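Capsid (Human calicivirus NLV/Boxer/2001/US, PDB 4RDL) forms the norovirus capsid, and its protruding (P) domain, the part crystallised here, binds histo-blood group glycans such as the Lewis y tetrasaccharide. Local coordinates at residues G61-S66 with E236-F241. Sequence-based numbering, arbitrary orientation.
Sequences GTTTVS and EFVSHF
Val238 and Ser239, on helix 235-244, pack against Thr63 and Val65 of the irregular loop that leads into strand 72-80 of the norovirus P domain. Methyl CG2 of Thr63 meets CG1 of Val238 tip to tip at 3.7 Å. With OG1 beside the backbone nitrogen (chi1 -56°), the Thr63 methyl is turned anti to that nitrogen and toward the helix, while OG1 hydrogen-bonds with Gln49 O and Arg52 N. The same Val238 CG1 also lies 3.8 Å from the carbonyl oxygen Thr64 O. At the next residue of the helix, Ser239 CB rests against Val65, 3.6 Å from its O and 3.7 Å from its CG1. No direct hydrogen bond joins 61-66 to 236-241; instead a water donates to Val65 O at 2.8 Å and is also hydrogen-bonded to Ser239 OG. Gln235, the helix residue just before 236-241, does bond directly to the loop: its NE2 hydrogen-bonds to both Thr64 O and Val65 O, fixing these carbonyls. The site also borders the dimer partner: Val65 packs on Ile19 of the second subunit, and the carboxylate oxygen Glu236 OE1 hydrogen-bonds to Ser66 OG of that subunit.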
ATOM      1  N   GLY A  61     -10.465   2.061 -15.355  1.00 13.48           N
ATOM      2  CA  GLY A  61     -10.185   0.642 -15.228  1.00 12.86           C
ATOM      3  C   GLY A  61     -10.542   0.113 -13.857  1.00 12.48           C
ATOM      4  O   GLY A  61     -11.645   0.347 -13.363  1.00 15.24           O
ATOM      5  N   THR A  62      -9.604  -0.602 -13.242  1.00 11.43           N
ATOM      6  CA  THR A  62      -9.803  -1.126 -11.895  1.00 11.68           C
ATOM      7  C   THR A  62      -9.048  -0.294 -10.858  1.00 10.18           C
ATOM      8  O   THR A  62      -8.824  -0.723  -9.724  1.00 11.37           O
ATOM      9  CB  THR A  62      -9.363  -2.597 -11.809  1.00 12.22           C
ATOM     10  OG1 THR A  62      -8.004  -2.714 -12.255  1.00 11.27           O
ATOM     11  CG2 THR A  62     -10.251  -3.458 -12.696  1.00 14.26           C
ATOM     12  N   THR A  63      -8.664   0.915 -11.241  1.00 10.42           N
ATOM     13  CA  THR A  63      -7.830   1.734 -10.374  1.00 10.38           C
ATOM     14  C   THR A  63      -8.598   2.353  -9.217  1.00 11.54           C
ATOM     15  O   THR A  63      -9.703   2.873  -9.387  1.00 13.70           O
ATOM     16  CB  THR A  63      -7.115   2.841 -11.177  1.00 10.11           C
ATOM     17  OG1 THR A  63      -6.376   2.225 -12.235  1.00 10.48           O
ATOM     18  CG2 THR A  63      -6.158   3.633 -10.290  1.00 11.08           C
ATOM     19  N   THR A  64      -7.999   2.299  -8.034  1.00 11.68           N
ATOM     20  CA  THR A  64      -8.561   3.008  -6.901  1.00 12.27           C
ATOM     21  C   THR A  64      -7.488   3.851  -6.210  1.00 11.72           C
ATOM     22  O   THR A  64      -6.402   4.049  -6.756  1.00 11.57           O
ATOM     23  CB  THR A  64      -9.338   2.056  -5.954  1.00 13.56           C
ATOM     24  OG1 THR A  64     -10.127   2.821  -5.026  1.00 14.10           O
ATOM     25  CG2 THR A  64      -8.395   1.107  -5.211  1.00 15.43           C
ATOM     26  N   VAL A  65      -7.799   4.366  -5.028  1.00 10.43           N
ATOM     27  CA  VAL A  65      -6.997   5.407  -4.408  1.00 10.85           C
ATOM     28  C   VAL A  65      -5.786   4.885  -3.632  1.00 10.12           C
ATOM     29  O   VAL A  65      -4.669   5.398  -3.794  1.00 11.48           O
ATOM     30  CB  VAL A  65      -7.883   6.279  -3.485  1.00 11.72           C
ATOM     31  CG1 VAL A  65      -7.050   7.274  -2.700  1.00 15.13           C
ATOM     32  CG2 VAL A  65      -8.961   6.993  -4.294  1.00 15.66           C
ATOM     33  N   SER A  66      -5.998   3.884  -2.781  1.00 10.31           N
ATOM     34  CA  SER A  66      -4.950   3.446  -1.861  1.00 10.37           C
ATOM     35  C   SER A  66      -4.056   2.334  -2.404  1.00 10.10           C
ATOM     36  O   SER A  66      -4.539   1.361  -3.003  1.00 10.77           O
ATOM     37  CB  SER A  66      -5.565   2.993  -0.530  1.00 11.07           C
ATOM     38  OG  SER A  66      -4.551   2.573   0.377  1.00 10.38           O
ATOM     39  N   GLU A 236       0.926   7.034  -5.864  1.00  9.20           N
ATOM     40  CA  GLU A 236       0.677   8.275  -5.149  1.00 10.00           C
ATOM     41  C   GLU A 236       0.362   9.430  -6.111  1.00  9.50           C
ATOM     42  O   GLU A 236      -0.245  10.413  -5.705  1.00 10.87           O
ATOM     43  CB  GLU A 236       1.808   8.606  -4.177  1.00 10.78           C
ATOM     44  CG  GLU A 236       1.836   7.712  -2.929  1.00 11.99           C
ATOM     45  CD  GLU A 236       2.459   6.337  -3.172  1.00 11.57           C
ATOM     46  OE1 GLU A 236       2.417   5.496  -2.241  1.00 12.08           O
ATOM     47  OE2 GLU A 236       2.993   6.087  -4.281  1.00 11.23           O
ATOM     48  N   PHE A 237       0.745   9.309  -7.384  1.00  9.90           N
ATOM     49  CA  PHE A 237       0.256  10.274  -8.377  1.00 10.30           C
ATOM     50  C   PHE A 237      -1.254  10.109  -8.539  1.00  9.85           C
ATOM     51  O   PHE A 237      -1.984  11.096  -8.662  1.00 11.66           O
ATOM     52  CB  PHE A 237       0.904  10.068  -9.753  1.00 10.55           C
ATOM     53  CG  PHE A 237       2.201  10.809  -9.952  1.00 11.08           C
ATOM     54  CD1 PHE A 237       3.238  10.703  -9.037  1.00 13.36           C
ATOM     55  CD2 PHE A 237       2.402  11.564 -11.098  1.00 11.73           C
ATOM     56  CE1 PHE A 237       4.440  11.366  -9.248  1.00 15.09           C
ATOM     57  CE2 PHE A 237       3.607  12.229 -11.317  1.00 13.17           C
ATOM     58  CZ  PHE A 237       4.619  12.132 -10.392  1.00 14.84           C
ATOM     59  N   VAL A 238      -1.717   8.863  -8.572  1.00 10.10           N
ATOM     60  CA  VAL A 238      -3.146   8.605  -8.744  1.00 11.47           C
ATOM     61  C   VAL A 238      -3.954   9.257  -7.618  1.00 11.99           C
ATOM     62  O   VAL A 238      -4.906  10.008  -7.871  1.00 12.80           O
ATOM     63  CB  VAL A 238      -3.463   7.087  -8.808  1.00 11.09           C
ATOM     64  CG1 VAL A 238      -4.971   6.862  -8.905  1.00 13.06           C
ATOM     65  CG2 VAL A 238      -2.736   6.435  -9.977  1.00 12.91           C
ATOM     66  N   SER A 239      -3.591   8.971  -6.369  1.00 11.47           N
ATOM     67  CA  SER A 239      -4.346   9.532  -5.248  1.00 12.04           C
ATOM     68  C   SER A 239      -4.223  11.053  -5.221  1.00 11.74           C
ATOM     69  O   SER A 239      -5.163  11.749  -4.842  1.00 14.43           O
ATOM     70  CB  SER A 239      -3.926   8.914  -3.913  1.00 13.62           C
ATOM     71  OG  SER A 239      -2.529   8.974  -3.723  1.00 13.06           O
ATOM     72  N   HIS A 240      -3.073  11.565  -5.649  1.00 11.20           N
ATOM     73  CA  HIS A 240      -2.876  13.007  -5.715  1.00 11.46           C
ATOM     74  C   HIS A 240      -3.890  13.645  -6.664  1.00 11.48           C
ATOM     75  O   HIS A 240      -4.547  14.624  -6.311  1.00 12.82           O
ATOM     76  CB  HIS A 240      -1.451  13.334  -6.155  1.00 11.80           C
ATOM     77  CG  HIS A 240      -1.104  14.785  -6.040  1.00 12.94           C
ATOM     78  ND1 HIS A 240      -0.824  15.387  -4.831  1.00 16.99           N
ATOM     79  CD2 HIS A 240      -0.984  15.754  -6.980  1.00 13.37           C
ATOM     80  CE1 HIS A 240      -0.544  16.663  -5.033  1.00 17.21           C
ATOM     81  NE2 HIS A 240      -0.636  16.912  -6.329  1.00 14.67           N
ATOM     82  N   PHE A 241      -4.017  13.094  -7.869  1.00 12.27           N
ATOM     83  CA  PHE A 241      -4.935  13.670  -8.851  1.00 12.02           C
ATOM     84  C   PHE A 241      -6.390  13.524  -8.394  1.00 13.18           C
ATOM     85  O   PHE A 241      -7.203  14.415  -8.610  1.00 15.11           O
ATOM     86  CB  PHE A 241      -4.722  13.041 -10.233  1.00 12.84           C
ATOM     87  CG  PHE A 241      -3.331  13.234 -10.784  1.00 12.81           C
ATOM     88  CD1 PHE A 241      -2.556  14.321 -10.400  1.00 13.39           C
ATOM     89  CD2 PHE A 241      -2.801  12.326 -11.688  1.00 12.53           C
ATOM     90  CE1 PHE A 241      -1.275  14.494 -10.902  1.00 13.81           C
ATOM     91  CE2 PHE A 241      -1.522  12.493 -12.194  1.00 13.02           C
ATOM     92  CZ  PHE A 241      -0.760  13.584 -11.806  1.00 12.82           C
TER
HETATM   93  O   HOH W   1      -2.142   6.315  -3.057  1.00 14.85           O